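Local coordinates for outer protein YopM (Yersinia pestis, PDB 1JL5) that is a leucine-rich repeat virulence effector, thought to alter host cell physiology and to favour bacterial survival in host tissues, at residues V118-L123 with V138-L143; L279-V284 with L299-A304; S318-N323 with R338-I343. One frame throughout, in Å; residues are numbered along the deposited sequence.

Contact 1: V118-L123 with V138-L143; sequences VDNNNL and VSNNQL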
# COMPACT_ATOMS: atom_id res chain seq x y z
N VAL A 118 10.30 -31.88 3.56
CA VAL A 118 10.31 -31.37 4.91
C VAL A 118 10.59 -29.88 4.87
O VAL A 118 11.33 -29.34 5.69
CB VAL A 118 11.38 -32.09 5.76
CG1 VAL A 118 10.96 -33.53 5.97
CG2 VAL A 118 12.72 -32.02 5.05
N ASP A 119 10.00 -29.22 3.89
CA ASP A 119 10.16 -27.79 3.75
C ASP A 119 9.52 -27.16 4.98
O ASP A 119 8.66 -27.76 5.61
CB ASP A 119 9.44 -27.29 2.51
CG ASP A 119 7.99 -27.72 2.49
OD1 ASP A 119 7.75 -28.93 2.30
OD2 ASP A 119 7.10 -26.86 2.69
N ASN A 120 9.96 -25.95 5.31
CA ASN A 120 9.40 -25.25 6.45
C ASN A 120 9.56 -26.02 7.75
O ASN A 120 8.60 -26.44 8.38
CB ASN A 120 7.94 -24.94 6.19
CG ASN A 120 7.76 -24.00 5.02
OD1 ASN A 120 8.02 -22.80 5.14
ND2 ASN A 120 7.34 -24.53 3.88
N ASN A 121 10.82 -26.20 8.11
CA ASN A 121 11.18 -26.87 9.34
C ASN A 121 12.40 -26.12 9.81
O ASN A 121 12.73 -25.09 9.25
CB ASN A 121 11.48 -28.34 9.08
CG ASN A 121 10.22 -29.17 9.04
OD1 ASN A 121 9.51 -29.27 10.04
ND2 ASN A 121 9.93 -29.77 7.90
N ASN A 122 13.06 -26.64 10.83
CA ASN A 122 14.24 -25.98 11.38
C ASN A 122 15.46 -26.84 11.17
O ASN A 122 16.38 -26.84 11.98
CB ASN A 122 14.01 -25.71 12.86
CG ASN A 122 12.78 -24.86 13.11
OD1 ASN A 122 12.20 -24.89 14.20
ND2 ASN A 122 12.39 -24.08 12.11
N LEU A 123 15.46 -27.59 10.08
CA LEU A 123 16.58 -28.47 9.77
C LEU A 123 17.82 -27.66 9.47
O LEU A 123 17.81 -26.78 8.61
CB LEU A 123 16.23 -29.35 8.57
CG LEU A 123 15.02 -30.26 8.77
CD1 LEU A 123 14.75 -31.02 7.48
CD2 LEU A 123 15.29 -31.22 9.92
N VAL A 138 13.49 -29.51 0.94
CA VAL A 138 13.92 -29.02 2.25
C VAL A 138 13.96 -27.51 2.26
O VAL A 138 14.77 -26.90 2.97
CB VAL A 138 15.31 -29.56 2.59
CG1 VAL A 138 15.28 -31.07 2.73
CG2 VAL A 138 16.29 -29.16 1.49
N SER A 139 13.10 -26.89 1.48
CA SER A 139 13.07 -25.45 1.43
C SER A 139 12.62 -24.93 2.78
O SER A 139 12.01 -25.66 3.56
CB SER A 139 12.11 -24.96 0.34
OG SER A 139 10.78 -25.29 0.68
N ASN A 140 12.92 -23.67 3.05
CA ASN A 140 12.51 -23.05 4.29
C ASN A 140 12.95 -23.83 5.50
O ASN A 140 12.15 -24.28 6.31
CB ASN A 140 11.00 -22.88 4.29
CG ASN A 140 10.53 -22.03 3.14
OD1 ASN A 140 10.98 -20.90 2.99
ND2 ASN A 140 9.62 -22.56 2.33
N ASN A 141 14.26 -24.00 5.61
CA ASN A 141 14.84 -24.68 6.73
C ASN A 141 16.04 -23.85 7.10
O ASN A 141 16.14 -22.69 6.69
CB ASN A 141 15.23 -26.11 6.35
CG ASN A 141 14.09 -27.07 6.57
OD1 ASN A 141 13.76 -27.41 7.70
ND2 ASN A 141 13.46 -27.51 5.48
N GLN A 142 16.96 -24.42 7.86
CA GLN A 142 18.13 -23.69 8.26
C GLN A 142 19.35 -24.46 7.84
O GLN A 142 20.38 -24.44 8.51
CB GLN A 142 18.12 -23.49 9.78
CG GLN A 142 17.00 -22.59 10.25
CD GLN A 142 16.76 -22.70 11.74
OE1 GLN A 142 17.69 -22.57 12.54
NE2 GLN A 142 15.51 -22.94 12.12
N LEU A 143 19.23 -25.16 6.72
CA LEU A 143 20.33 -25.95 6.21
C LEU A 143 21.52 -25.05 5.98
O LEU A 143 21.45 -24.08 5.24
CB LEU A 143 19.92 -26.65 4.92
CG LEU A 143 18.73 -27.60 5.08
CD1 LEU A 143 18.43 -28.24 3.74
CD2 LEU A 143 19.05 -28.66 6.13
O HOH W 1 13.69 -22.71 9.49

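Contact 2: L279-V284 with L299-A304; sequences LTFLDV and LYYLNA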
# COMPACT_ATOMS: atom_id res chain seq x y z
N LEU A 279 9.38 -14.81 -27.10
CA LEU A 279 9.21 -14.03 -25.87
C LEU A 279 7.80 -13.51 -25.73
O LEU A 279 7.34 -12.69 -26.53
CB LEU A 279 10.20 -12.87 -25.84
CG LEU A 279 10.49 -12.30 -24.45
CD1 LEU A 279 11.12 -13.39 -23.59
CD2 LEU A 279 11.43 -11.11 -24.58
N THR A 280 7.11 -13.98 -24.71
CA THR A 280 5.73 -13.57 -24.46
C THR A 280 5.66 -12.79 -23.16
O THR A 280 4.71 -12.05 -22.92
CB THR A 280 4.83 -14.78 -24.32
OG1 THR A 280 5.35 -15.63 -23.29
CG2 THR A 280 4.77 -15.56 -25.63
N PHE A 281 6.68 -12.96 -22.33
CA PHE A 281 6.73 -12.28 -21.05
C PHE A 281 8.05 -11.55 -20.93
O PHE A 281 9.12 -12.16 -20.92
CB PHE A 281 6.58 -13.30 -19.91
CG PHE A 281 6.69 -12.69 -18.55
CD1 PHE A 281 7.92 -12.26 -18.06
CD2 PHE A 281 5.56 -12.54 -17.75
CE1 PHE A 281 8.03 -11.68 -16.80
CE2 PHE A 281 5.66 -11.96 -16.48
CZ PHE A 281 6.89 -11.53 -16.01
N LEU A 282 7.96 -10.24 -20.84
CA LEU A 282 9.16 -9.44 -20.73
C LEU A 282 9.05 -8.42 -19.62
O LEU A 282 8.20 -7.54 -19.64
CB LEU A 282 9.43 -8.73 -22.05
CG LEU A 282 10.67 -7.83 -22.09
CD1 LEU A 282 11.92 -8.65 -21.80
CD2 LEU A 282 10.76 -7.18 -23.45
N ASP A 283 9.92 -8.55 -18.64
CA ASP A 283 9.92 -7.59 -17.56
C ASP A 283 11.29 -6.96 -17.56
O ASP A 283 12.27 -7.58 -17.17
CB ASP A 283 9.66 -8.24 -16.21
CG ASP A 283 9.47 -7.22 -15.12
OD1 ASP A 283 10.09 -6.13 -15.21
OD2 ASP A 283 8.73 -7.48 -14.16
N VAL A 284 11.35 -5.72 -18.02
CA VAL A 284 12.59 -4.98 -18.05
C VAL A 284 12.38 -3.75 -17.20
O VAL A 284 13.05 -2.74 -17.36
CB VAL A 284 12.95 -4.57 -19.49
CG1 VAL A 284 13.26 -5.81 -20.31
CG2 VAL A 284 11.80 -3.80 -20.11
N LEU A 299 4.68 -10.94 -27.80
CA LEU A 299 4.76 -10.56 -26.40
C LEU A 299 3.35 -10.40 -25.84
O LEU A 299 2.52 -9.71 -26.42
CB LEU A 299 5.51 -9.23 -26.26
CG LEU A 299 6.05 -8.92 -24.88
CD1 LEU A 299 7.18 -9.90 -24.54
CD2 LEU A 299 6.57 -7.49 -24.85
N TYR A 300 3.08 -11.06 -24.71
CA TYR A 300 1.78 -10.94 -24.08
C TYR A 300 1.91 -9.94 -22.95
O TYR A 300 1.01 -9.14 -22.68
CB TYR A 300 1.34 -12.25 -23.43
CG TYR A 300 0.98 -13.36 -24.38
CD1 TYR A 300 0.20 -13.13 -25.51
CD2 TYR A 300 1.37 -14.68 -24.10
CE1 TYR A 300 -0.19 -14.17 -26.34
CE2 TYR A 300 0.99 -15.72 -24.92
CZ TYR A 300 0.21 -15.47 -26.03
OH TYR A 300 -0.16 -16.51 -26.83
N TYR A 301 3.05 -10.00 -22.29
CA TYR A 301 3.29 -9.16 -21.14
C TYR A 301 4.56 -8.36 -21.23
O TYR A 301 5.64 -8.89 -21.47
CB TYR A 301 3.35 -10.03 -19.89
CG TYR A 301 3.74 -9.32 -18.63
CD1 TYR A 301 2.78 -8.75 -17.79
CD2 TYR A 301 5.08 -9.25 -18.24
CE1 TYR A 301 3.14 -8.14 -16.60
CE2 TYR A 301 5.45 -8.64 -17.05
CZ TYR A 301 4.48 -8.09 -16.23
OH TYR A 301 4.84 -7.51 -15.03
N LEU A 302 4.42 -7.07 -21.03
CA LEU A 302 5.57 -6.21 -21.04
C LEU A 302 5.49 -5.35 -19.81
O LEU A 302 4.52 -4.62 -19.59
CB LEU A 302 5.60 -5.32 -22.27
CG LEU A 302 6.71 -4.26 -22.15
CD1 LEU A 302 8.06 -4.93 -21.96
CD2 LEU A 302 6.73 -3.37 -23.37
N ASN A 303 6.49 -5.49 -18.96
CA ASN A 303 6.57 -4.65 -17.80
C ASN A 303 7.87 -3.91 -18.03
O ASN A 303 8.95 -4.49 -17.96
CB ASN A 303 6.66 -5.46 -16.52
CG ASN A 303 6.57 -4.58 -15.29
OD1 ASN A 303 6.79 -3.38 -15.36
ND2 ASN A 303 6.25 -5.19 -14.16
N ALA A 304 7.75 -2.63 -18.37
CA ALA A 304 8.92 -1.79 -18.61
C ALA A 304 8.78 -0.60 -17.68
O ALA A 304 9.31 0.48 -17.93
CB ALA A 304 8.93 -1.33 -20.06
O HOH W 2 6.83 -9.10 -13.99

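Contact 3: S318-N323 with R338-I343; sequences SLEELN and RLERLI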
# COMPACT_ATOMS: atom_id res chain seq x y z
N SER A 318 -0.25 -8.88 -29.95
CA SER A 318 -0.41 -9.96 -29.00
C SER A 318 -0.40 -9.46 -27.56
O SER A 318 -0.84 -10.14 -26.64
CB SER A 318 0.73 -10.95 -29.17
OG SER A 318 1.96 -10.25 -29.07
N LEU A 319 0.12 -8.25 -27.38
CA LEU A 319 0.26 -7.67 -26.06
C LEU A 319 -1.03 -7.61 -25.28
O LEU A 319 -2.00 -6.97 -25.70
CB LEU A 319 0.87 -6.28 -26.16
CG LEU A 319 1.53 -5.83 -24.85
CD1 LEU A 319 2.64 -6.81 -24.49
CD2 LEU A 319 2.09 -4.44 -25.02
N GLU A 320 -1.04 -8.26 -24.13
CA GLU A 320 -2.21 -8.26 -23.29
C GLU A 320 -1.98 -7.38 -22.08
O GLU A 320 -2.89 -6.75 -21.57
CB GLU A 320 -2.54 -9.67 -22.88
CG GLU A 320 -3.00 -10.48 -24.06
CD GLU A 320 -3.39 -11.86 -23.68
OE1 GLU A 320 -2.52 -12.58 -23.14
OE2 GLU A 320 -4.55 -12.23 -23.93
N GLU A 321 -0.75 -7.34 -21.61
CA GLU A 321 -0.47 -6.49 -20.48
C GLU A 321 0.72 -5.62 -20.77
O GLU A 321 1.79 -6.09 -21.13
CB GLU A 321 -0.21 -7.29 -19.21
CG GLU A 321 0.11 -6.37 -18.04
CD GLU A 321 0.01 -7.05 -16.70
OE1 GLU A 321 -0.30 -8.25 -16.65
OE2 GLU A 321 0.25 -6.36 -15.69
N LEU A 322 0.49 -4.32 -20.64
CA LEU A 322 1.54 -3.37 -20.85
C LEU A 322 1.68 -2.57 -19.58
O LEU A 322 0.75 -1.87 -19.17
CB LEU A 322 1.20 -2.42 -21.99
CG LEU A 322 2.26 -1.33 -22.17
CD1 LEU A 322 3.59 -1.97 -22.54
CD2 LEU A 322 1.81 -0.35 -23.24
N ASN A 323 2.83 -2.70 -18.95
CA ASN A 323 3.09 -1.93 -17.77
C ASN A 323 4.30 -1.09 -18.08
O ASN A 323 5.42 -1.59 -18.17
CB ASN A 323 3.38 -2.82 -16.56
CG ASN A 323 3.50 -2.02 -15.29
OD1 ASN A 323 3.71 -0.80 -15.34
ND2 ASN A 323 3.36 -2.67 -14.15
N ARG A 338 -5.69 -6.46 -28.33
CA ARG A 338 -5.68 -7.58 -27.40
C ARG A 338 -5.32 -7.11 -26.00
O ARG A 338 -5.51 -7.84 -25.03
CB ARG A 338 -4.67 -8.64 -27.85
CG ARG A 338 -5.29 -10.01 -28.03
CD ARG A 338 -4.62 -11.07 -27.19
NE ARG A 338 -3.89 -12.00 -28.04
CZ ARG A 338 -3.36 -13.15 -27.62
NH1 ARG A 338 -3.49 -13.53 -26.36
NH2 ARG A 338 -2.72 -13.92 -28.48
N LEU A 339 -4.80 -5.89 -25.89
CA LEU A 339 -4.39 -5.36 -24.60
C LEU A 339 -5.49 -5.46 -23.55
O LEU A 339 -6.56 -4.88 -23.71
CB LEU A 339 -3.96 -3.90 -24.73
CG LEU A 339 -3.15 -3.41 -23.52
CD1 LEU A 339 -1.86 -4.22 -23.43
CD2 LEU A 339 -2.85 -1.93 -23.66
N GLU A 340 -5.22 -6.18 -22.48
CA GLU A 340 -6.19 -6.33 -21.42
C GLU A 340 -5.80 -5.51 -20.20
O GLU A 340 -6.65 -5.04 -19.46
CB GLU A 340 -6.28 -7.77 -21.01
CG GLU A 340 -6.98 -8.62 -22.00
CD GLU A 340 -6.90 -10.06 -21.61
OE1 GLU A 340 -7.43 -10.43 -20.52
OE2 GLU A 340 -6.29 -10.82 -22.38
N ARG A 341 -4.50 -5.34 -20.01
CA ARG A 341 -4.02 -4.59 -18.88
C ARG A 341 -3.08 -3.49 -19.33
O ARG A 341 -2.05 -3.75 -19.94
CB ARG A 341 -3.30 -5.52 -17.90
CG ARG A 341 -4.21 -6.51 -17.20
CD ARG A 341 -3.44 -7.73 -16.74
NE ARG A 341 -3.64 -8.03 -15.33
CZ ARG A 341 -3.03 -7.40 -14.32
NH1 ARG A 341 -2.17 -6.41 -14.57
NH2 ARG A 341 -3.27 -7.76 -13.07
N LEU A 342 -3.46 -2.26 -19.05
CA LEU A 342 -2.63 -1.14 -19.39
C LEU A 342 -2.27 -0.40 -18.11
O LEU A 342 -3.13 0.19 -17.46
CB LEU A 342 -3.34 -0.18 -20.35
CG LEU A 342 -2.50 1.08 -20.64
CD1 LEU A 342 -1.12 0.68 -21.15
CD2 LEU A 342 -3.21 1.95 -21.66
N ILE A 343 -1.01 -0.49 -17.74
CA ILE A 343 -0.53 0.21 -16.56
C ILE A 343 0.47 1.19 -17.13
O ILE A 343 1.56 0.81 -17.54
CB ILE A 343 0.17 -0.71 -15.56
CG1 ILE A 343 -0.77 -1.82 -15.09
CG2 ILE A 343 0.63 0.10 -14.35
CD1 ILE A 343 -0.93 -2.94 -16.08

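Contact 1: V118-L123 with V138-L143
N141 reaches back across the contact from 138-143 to 118-123 and puts its amide under the turn that follows the preceding strand, as a rung of the asparagine ladder that runs through leucine-rich repeats. Its ND2 donates to V118 O at 2.8 Å along an almost straight line (N-H...O 177°), with the oxygen lying in the amide plane. The same nitrogen also bonds V138 O in its own turn, so one amide group joins two consecutive coils. V118 O takes a second donor, N121 ND2, at 2.7 Å; the two amides come at it from opposite faces of the carbonyl plane. N121 and N141 sit side by side with their amides nearly coplanar, each with CG anti to the carbonyl carbon. The ladder goes on in both directions, since N121 ND2 also bonds A98 O and N163 ND2 bonds V138 O.

This inner side is the tight one. V118 CG2 packs on V138 CG1 at 3.6 Å, and L123 CB lies against L143 CD2 at 3.8 Å. A backbone bond from N121 N to N140 O holds the turns together; the bonds N120 N to S139 O, L123 N to N141 OD1 and Q142 N to L123 O are less sure, as their acceptors are placed less reliably.

The outer side is looser and partly exposed. N120 and N140 run alongside each other with their amide planes 24° apart, and N120 ND2 turns to its neighbour D119 OD2, while D119 OD1 bonds S99. A calcium ion lies about 6 Å from the N140 side chain. Further on, Q142 NE2 touches N122 CB at 3.2 Å, and water 1 adds a bridge, donating to N121 O at 2.6 Å and accepting from Q142 NE2 at 3.2 Å.

Contact 2: L279-V284 with L299-A304
F281 and Y301 lie one over the other as an offset stack, ring centroids 4.3 Å apart and planes 15° from parallel. Y301 CD2 sits over a face of the F281 ring, near its rim, and comes within 3.3 Å of F281 CE2. The parallel register puts both side chains on one face of the two strands, and CG anti to the backbone N in each turns the rings the same way. D283 and N303 follow on that face, their carboxylate and amide stacked with planes 25° apart. Before the strands, T280 CB approaches the Y300 ring obliquely, 3.5 Å from CD2.

L282 and L302 point to the other face, into the core of this leucine-rich repeat solenoid, where L282 CD2 meets L302 CD1 at 3.8 Å and L299 CD1 tucks under L282 CB. Regular parallel bridges join the backbones, and T280 O takes two donors, Y300 N and Y301 N, as the second segment enters its strand.

The polar ends meet beyond the rings. N303 ND2 donates to Y301 OH at 2.9 Å, and water 2 links that hydroxyl to D283 OD2, to which it donates at 2.5 Å. D283 OD1 bonds S285, as N303 OD1 does S305. The water and S285 at the D283 carboxylate would probably favour its charged form, while the adjoining rings supply apolar stacking on the same surface.

Contact 3: S318-N323 with R338-I343
E321 and R341 run alongside each other across neighbouring parallel strands of the leucine-rich repeat and end in a salt bridge, E321 OE2 to R341 NH1 at 2.7 Å. E321 is extended beyond CG, which stands anti to the backbone N. R341 starts differently, with CG anti to the carbonyl carbon, and bends at chi3 (128°); its CD thus passes 3.2 Å from E321 OE1, and the guanidinium comes to lie 27° from the carboxylate plane. Next to them on that face, I343 CG2 lies 3.4 Å from N323 OD1.

Before the strands, R338 folds at chi2 and chi3 and crosses over to E320. NH1 donates to E320 OE2 at 3.0 Å; the oxygen lies in the guanidinium plane, but the donor stands above the carboxylate plane, the two planes being 84° apart. E340, extended beside E320, brings its OE2 to 2.7 Å from the same oxygen. Two acceptors so close suggest a shared proton or a raised pKa, with R338 probably easing the charge. R338 has further partners on a second subunit: NH1 bonds N80 O and NH2 bonds G55 O.

On the opposite face L322 CD2 packs on L342 CD1 at 3.7 Å, both leucines having the same rotamer. The pair of strands is flanked on both sides: L322 also packs on L302 of strand 301-303, and L342 on L362 of strand 361-363.

In the fold
Following the chain from the N terminus, contact 1 closes first, joining the turns after strands 115-117 and 135-137 across one coil of the solenoid. Contact 2 then closes one coil between strands 281-283 and 301-303, and contact 3 does so between 321-323 and 341-343. The three loops come in series; none nests in another and none crosses. Contact 1 lies on the far side of the chain's centre, its own centre about 33 Å from that of contact 2. Contacts 2 and 3, with centres about 10 Å apart, meet directly: strands 301-303 and 321-323 are neighbours, with probable hydrogen bonds from A304 N to N323 O and from N323 N to L302 O.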